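Local coordinates for protein putative glucoamylase (Bacteroides caccae ATCC 43185, PDB 4QT9) that probably acts as a glycoside hydrolase, a putative glucoamylase that would release glucose from alpha-glucans, built on an alpha/alpha toroid, at residues N184-W188 against D199-H203; R107-A111 against E172-Y178. All coordinates share one frame; numbering follows the deposited sequence.

Interaction 1 (N184-W188 against D199-H203); sequences NVLYW and DFPIH
The ring of Tyr-187 carries Pro-201 over one face, with Asp-199 OD1 at its edge. Pro-201 CB makes a CH-pi contact there, 4.1 Å from the centroid of the Tyr-187 ring, and Val-185 CG2, the methyl opposite the backbone N, also packs against it at 3.7 Å. The second aromatic pair is T-shaped: Trp-188 turns the edge of its benzo ring toward the face of Phe-200, with planes 66° apart and CE3 3.9 Å from Phe-200 CD1. Both CG atoms stand anti to their own backbone N (chi1 about -160°), which lays the two side chains alongside each other. Between these pairs the backbones form a single antiparallel bridge: Ile-202 N donates to Leu-186 O at 2.9 Å in an almost straight bond, and Trp-188 N to Phe-200 O at 3.0 Å. Tyr-187 and Pro-201 are its non-hydrogen-bonded pair, and Tyr-187 CA adds a CH...O contact to Phe-200 O. The Tyr-187 hydroxyl turns to Gln-183. Chemically, the bridge asks no N-H of its central residue, so a proline, which has none, can sit there without costing a bond and still offer its ring to the tyrosine.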
loop_
_atom_site.group_PDB
_atom_site.type_symbol
_atom_site.label_atom_id
_atom_site.label_comp_id
_atom_site.label_asym_id
_atom_site.label_seq_id
_atom_site.Cartn_x
_atom_site.Cartn_y
_atom_site.Cartn_z
ATOM N N ASN A 184 18.587 3.191 -17.347
ATOM C CA ASN A 184 18.768 3.431 -15.902
ATOM C C ASN A 184 17.497 4.016 -15.293
ATOM O O ASN A 184 17.473 5.125 -14.762
ATOM C CB ASN A 184 19.994 4.303 -15.637
ATOM C CG ASN A 184 21.260 3.553 -15.939
ATOM O OD1 ASN A 184 21.428 2.385 -15.562
ATOM N ND2 ASN A 184 22.141 4.174 -16.674
ATOM N N VAL A 185 16.425 3.225 -15.379
ATOM C CA VAL A 185 15.070 3.559 -14.911
ATOM C C VAL A 185 14.251 2.274 -14.967
ATOM O O VAL A 185 14.589 1.366 -15.739
ATOM C CB VAL A 185 14.444 4.694 -15.788
ATOM C CG1 VAL A 185 14.191 4.220 -17.230
ATOM C CG2 VAL A 185 13.169 5.269 -15.155
ATOM N N LEU A 186 13.172 2.206 -14.183
ATOM C CA LEU A 186 12.248 1.077 -14.223
ATOM C C LEU A 186 10.944 1.517 -14.858
ATOM O O LEU A 186 10.416 2.564 -14.494
ATOM C CB LEU A 186 11.982 0.517 -12.808
ATOM C CG LEU A 186 13.164 -0.152 -12.124
ATOM C CD1 LEU A 186 12.893 -0.324 -10.644
ATOM C CD2 LEU A 186 13.486 -1.493 -12.796
ATOM N N TYR A 187 10.428 0.724 -15.796
ATOM C CA TYR A 187 9.131 0.977 -16.430
ATOM C C TYR A 187 8.035 0.286 -15.624
ATOM O O TYR A 187 8.248 -0.792 -15.058
ATOM C CB TYR A 187 9.129 0.502 -17.889
ATOM C CG TYR A 187 9.858 1.451 -18.810
ATOM C CD1 TYR A 187 11.251 1.440 -18.899
ATOM C CD2 TYR A 187 9.161 2.362 -19.596
ATOM C CE1 TYR A 187 11.929 2.329 -19.732
ATOM C CE2 TYR A 187 9.829 3.262 -20.426
ATOM C CZ TYR A 187 11.213 3.231 -20.503
ATOM O OH TYR A 187 11.870 4.091 -21.339
ATOM N N TRP A 188 6.859 0.920 -15.545
ATOM C CA TRP A 188 5.735 0.413 -14.784
ATOM C C TRP A 188 5.186 -0.905 -15.360
ATOM O O TRP A 188 4.895 -1.835 -14.594
ATOM C CB TRP A 188 4.610 1.484 -14.763
ATOM C CG TRP A 188 3.616 1.334 -13.647
ATOM C CD1 TRP A 188 2.876 0.222 -13.345
ATOM C CD2 TRP A 188 3.144 2.378 -12.778
ATOM N NE1 TRP A 188 2.022 0.488 -12.301
ATOM C CE2 TRP A 188 2.138 1.815 -11.957
ATOM C CE3 TRP A 188 3.473 3.744 -12.618
ATOM C CZ2 TRP A 188 1.492 2.555 -10.956
ATOM C CZ3 TRP A 188 2.865 4.462 -11.600
ATOM C CH2 TRP A 188 1.887 3.871 -10.780
ATOM N N ASP A 199 4.562 2.752 -21.960
ATOM C CA ASP A 199 5.679 3.699 -21.880
ATOM C C ASP A 199 5.604 4.637 -20.647
ATOM O O ASP A 199 5.456 5.857 -20.789
ATOM C CB ASP A 199 5.729 4.519 -23.186
ATOM C CG ASP A 199 6.895 5.473 -23.286
ATOM O OD1 ASP A 199 8.031 5.050 -22.992
ATOM O OD2 ASP A 199 6.662 6.663 -23.611
ATOM N N PHE A 200 5.717 4.057 -19.443
ATOM C CA PHE A 200 5.694 4.852 -18.223
ATOM C C PHE A 200 6.980 4.616 -17.396
ATOM O O PHE A 200 6.956 3.780 -16.493
ATOM C CB PHE A 200 4.440 4.537 -17.389
ATOM C CG PHE A 200 4.045 5.583 -16.372
ATOM C CD1 PHE A 200 4.946 6.017 -15.406
ATOM C CD2 PHE A 200 2.756 6.098 -16.347
ATOM C CE1 PHE A 200 4.585 6.987 -14.468
ATOM C CE2 PHE A 200 2.393 7.060 -15.398
ATOM C CZ PHE A 200 3.312 7.490 -14.460
ATOM N N PRO A 201 8.102 5.343 -17.657
ATOM C CA PRO A 201 9.296 5.190 -16.780
ATOM C C PRO A 201 8.994 5.868 -15.431
ATOM O O PRO A 201 8.427 6.951 -15.443
ATOM C CB PRO A 201 10.413 5.861 -17.577
ATOM C CG PRO A 201 9.722 6.818 -18.494
ATOM C CD PRO A 201 8.287 6.412 -18.664
ATOM N N ILE A 202 9.305 5.240 -14.279
ATOM C CA ILE A 202 8.899 5.822 -12.990
ATOM C C ILE A 202 9.957 6.749 -12.374
ATOM O O ILE A 202 11.071 6.332 -12.014
ATOM C CB ILE A 202 8.435 4.720 -11.998
ATOM C CG1 ILE A 202 7.164 4.043 -12.527
ATOM C CG2 ILE A 202 8.203 5.270 -10.584
ATOM C CD1 ILE A 202 7.077 2.583 -12.216
ATOM N N HIS A 203 9.562 8.021 -12.212
ATOM C CA HIS A 203 10.401 9.046 -11.613
ATOM C C HIS A 203 9.776 9.467 -10.283
ATOM O O HIS A 203 8.555 9.547 -10.191
ATOM C CB HIS A 203 10.570 10.258 -12.565
ATOM C CG HIS A 203 11.087 9.905 -13.934
ATOM N ND1 HIS A 203 12.335 9.318 -14.114
ATOM C CD2 HIS A 203 10.509 10.079 -15.145
ATOM C CE1 HIS A 203 12.470 9.165 -15.422
ATOM N NE2 HIS A 203 11.396 9.615 -16.083
#

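Interaction 2 (R107-A111 against E172-Y178); sequences RFHGA and EVDWDWY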
loop_
_atom_site.group_PDB
_atom_site.type_symbol
_atom_site.label_atom_id
_atom_site.label_comp_id
_atom_site.label_asym_id
_atom_site.label_seq_id
_atom_site.Cartn_x
_atom_site.Cartn_y
_atom_site.Cartn_z
ATOM N N ARG A 107 2.126 -14.647 -14.777
ATOM C CA ARG A 107 3.323 -13.843 -14.505
ATOM C C ARG A 107 3.917 -13.391 -15.829
ATOM O O ARG A 107 3.742 -14.074 -16.834
ATOM C CB ARG A 107 4.393 -14.621 -13.704
ATOM C CG ARG A 107 3.912 -15.254 -12.415
ATOM C CD ARG A 107 5.032 -15.933 -11.649
ATOM N NE ARG A 107 5.891 -14.957 -10.972
ATOM C CZ ARG A 107 6.825 -15.279 -10.082
ATOM N NH1 ARG A 107 7.031 -16.552 -9.756
ATOM N NH2 ARG A 107 7.562 -14.333 -9.510
ATOM N N PHE A 108 4.609 -12.244 -15.831
ATOM C CA PHE A 108 5.209 -11.615 -17.006
ATOM C C PHE A 108 6.595 -11.194 -16.633
ATOM O O PHE A 108 6.778 -10.214 -15.922
ATOM C CB PHE A 108 4.302 -10.435 -17.465
ATOM C CG PHE A 108 2.852 -10.856 -17.606
ATOM C CD1 PHE A 108 1.987 -10.807 -16.516
ATOM C CD2 PHE A 108 2.394 -11.446 -18.780
ATOM C CE1 PHE A 108 0.674 -11.268 -16.621
ATOM C CE2 PHE A 108 1.072 -11.879 -18.895
ATOM C CZ PHE A 108 0.220 -11.776 -17.815
ATOM N N HIS A 109 7.572 -12.032 -17.019
ATOM C CA HIS A 109 9.007 -11.929 -16.681
ATOM C C HIS A 109 9.118 -11.908 -15.150
ATOM O O HIS A 109 9.783 -11.055 -14.578
ATOM C CB HIS A 109 9.684 -10.719 -17.361
ATOM C CG HIS A 109 9.961 -10.946 -18.811
ATOM N ND1 HIS A 109 11.115 -11.574 -19.234
ATOM C CD2 HIS A 109 9.212 -10.638 -19.892
ATOM C CE1 HIS A 109 11.039 -11.619 -20.552
ATOM N NE2 HIS A 109 9.910 -11.077 -20.995
ATOM N N GLY A 110 8.369 -12.804 -14.508
ATOM C CA GLY A 110 8.349 -12.930 -13.056
ATOM C C GLY A 110 7.485 -11.925 -12.316
ATOM O O GLY A 110 7.208 -12.122 -11.132
ATOM N N ALA A 111 7.077 -10.831 -12.980
ATOM C CA ALA A 111 6.257 -9.803 -12.357
ATOM C C ALA A 111 4.768 -10.196 -12.419
ATOM O O ALA A 111 4.334 -10.883 -13.345
ATOM C CB ALA A 111 6.479 -8.445 -13.028
ATOM N N GLU A 172 12.219 -15.222 -8.541
ATOM C CA GLU A 172 11.739 -15.316 -9.915
ATOM C C GLU A 172 11.348 -13.945 -10.496
ATOM O O GLU A 172 11.258 -13.816 -11.722
ATOM C CB GLU A 172 10.576 -16.309 -10.014
ATOM C CG GLU A 172 11.061 -17.748 -10.056
ATOM C CD GLU A 172 10.000 -18.834 -10.024
ATOM O OE1 GLU A 172 8.890 -18.592 -9.491
ATOM O OE2 GLU A 172 10.303 -19.951 -10.504
ATOM N N VAL A 173 11.168 -12.913 -9.659
ATOM C CA VAL A 173 10.815 -11.581 -10.220
ATOM C C VAL A 173 12.008 -10.973 -10.956
ATOM O O VAL A 173 13.022 -10.633 -10.326
ATOM C CB VAL A 173 10.235 -10.549 -9.219
ATOM C CG1 VAL A 173 9.769 -9.293 -9.962
ATOM C CG2 VAL A 173 9.087 -11.146 -8.408
ATOM N N ASP A 174 11.867 -10.808 -12.295
ATOM C CA ASP A 174 12.954 -10.238 -13.104
ATOM C C ASP A 174 12.820 -8.702 -13.171
ATOM O O ASP A 174 12.343 -8.156 -14.183
ATOM C CB ASP A 174 13.009 -10.864 -14.509
ATOM C CG ASP A 174 14.278 -10.536 -15.317
ATOM O OD1 ASP A 174 15.022 -9.606 -14.923
ATOM O OD2 ASP A 174 14.517 -11.199 -16.337
ATOM N N TRP A 175 13.249 -8.009 -12.086
ATOM C CA TRP A 175 13.158 -6.534 -12.018
ATOM C C TRP A 175 13.964 -5.899 -13.159
ATOM O O TRP A 175 13.510 -4.935 -13.780
ATOM C CB TRP A 175 13.659 -5.989 -10.658
ATOM C CG TRP A 175 13.074 -6.687 -9.470
ATOM C CD1 TRP A 175 13.569 -7.789 -8.838
ATOM C CD2 TRP A 175 11.823 -6.376 -8.822
ATOM N NE1 TRP A 175 12.738 -8.153 -7.798
ATOM C CE2 TRP A 175 11.660 -7.300 -7.765
ATOM C CE3 TRP A 175 10.856 -5.363 -8.994
ATOM C CZ2 TRP A 175 10.537 -7.275 -6.912
ATOM C CZ3 TRP A 175 9.739 -5.346 -8.159
ATOM C CH2 TRP A 175 9.606 -6.268 -7.113
ATOM N N ASP A 176 15.143 -6.489 -13.460
ATOM C CA ASP A 176 16.063 -5.983 -14.466
ATOM C C ASP A 176 15.420 -5.955 -15.855
ATOM O O ASP A 176 15.737 -5.063 -16.635
ATOM C CB ASP A 176 17.356 -6.810 -14.465
ATOM C CG ASP A 176 18.401 -6.292 -15.419
ATOM O OD1 ASP A 176 19.170 -5.385 -15.021
ATOM O OD2 ASP A 176 18.462 -6.803 -16.561
ATOM N N TRP A 177 14.536 -6.900 -16.169
ATOM C CA TRP A 177 13.830 -6.889 -17.458
ATOM C C TRP A 177 13.095 -5.555 -17.686
ATOM O O TRP A 177 13.060 -5.058 -18.802
ATOM C CB TRP A 177 12.809 -8.047 -17.535
ATOM C CG TRP A 177 11.927 -7.976 -18.743
ATOM C CD1 TRP A 177 10.697 -7.393 -18.823
ATOM C CD2 TRP A 177 12.301 -8.307 -20.084
ATOM N NE1 TRP A 177 10.253 -7.403 -20.126
ATOM C CE2 TRP A 177 11.205 -7.990 -20.916
ATOM C CE3 TRP A 177 13.433 -8.918 -20.657
ATOM C CZ2 TRP A 177 11.208 -8.247 -22.291
ATOM C CZ3 TRP A 177 13.430 -9.192 -22.021
ATOM C CH2 TRP A 177 12.335 -8.840 -22.826
ATOM N N TYR A 178 12.493 -5.002 -16.632
ATOM C CA TYR A 178 11.674 -3.806 -16.679
ATOM C C TYR A 178 12.505 -2.517 -16.839
ATOM O O TYR A 178 11.945 -1.434 -16.827
ATOM C CB TYR A 178 10.750 -3.781 -15.456
ATOM C CG TYR A 178 9.613 -4.786 -15.598
ATOM C CD1 TYR A 178 9.830 -6.148 -15.401
ATOM C CD2 TYR A 178 8.330 -4.375 -15.958
ATOM C CE1 TYR A 178 8.812 -7.083 -15.611
ATOM C CE2 TYR A 178 7.301 -5.299 -16.147
ATOM C CZ TYR A 178 7.560 -6.659 -16.009
ATOM O OH TYR A 178 6.561 -7.591 -16.186
HETATM O O HOH W 1 12.881 -12.540 -17.698
#
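His-109 and Trp-177 lie face to face, the imidazole over the five-membered ring of the indole with planes 5° apart and centroids 3.5 Å from each other. Having CG opposite its backbone N (chi1 172°) brings the Trp-177 indole across to the histidine, and Trp-190 meets both rings edge-to-face. Were Trp-177 an alanine, the imidazole would probably lose its stacking face and be held on that side less firmly against turning. Close packing continues at the turn itself. Gly-110 CA comes to 3.3 Å from Glu-172 O, where any beta carbon would collide with that oxygen, and Asp-174 N donates to His-109 O at 3.1 Å. Tyr-178 OH donates to Phe-108 O at 2.6 Å from above the carbonyl plane, while Ala-111 N reaches the same oxygen from the opposite face. The outer side is looser: Arg-107 and Glu-172 each have two deposited conformers, so their salt bridge, with a weak hydrogen bond, holds for one modelled arrangement, in which Arg-107 NH2 also donates to Gly-110 O at 2.8 Å. Phe-108 to Ala-111 form a type I' turn closed by reciprocal backbone bonds, the form characteristic of tight two-residue hairpins, here docked on the loop that follows helix 157-172.

Interactions 1 and 2 show how loops of a helical toroid can be tied together in series. Both are partly buried and lie on the same side of the chain's centre, their own centres about 14 Å apart. They join directly where Tyr-187 N probably donates to Tyr-178 O at 2.8 Å and Leu-186 packs on Trp-175, and helix 135-152 lies behind both. The long loop after helix 157-172 supplies one partner to each: 172-178 receives the turn from beyond helix 88-104, whereas 184-188 meets a segment only eleven residues further on. Interaction 1 relies on a backbone bridge and apolar or aromatic side chains; interaction 2 has no such bridge and combines one backbone bond with a ring stack, a salt bridge and a tyrosine hydroxyl.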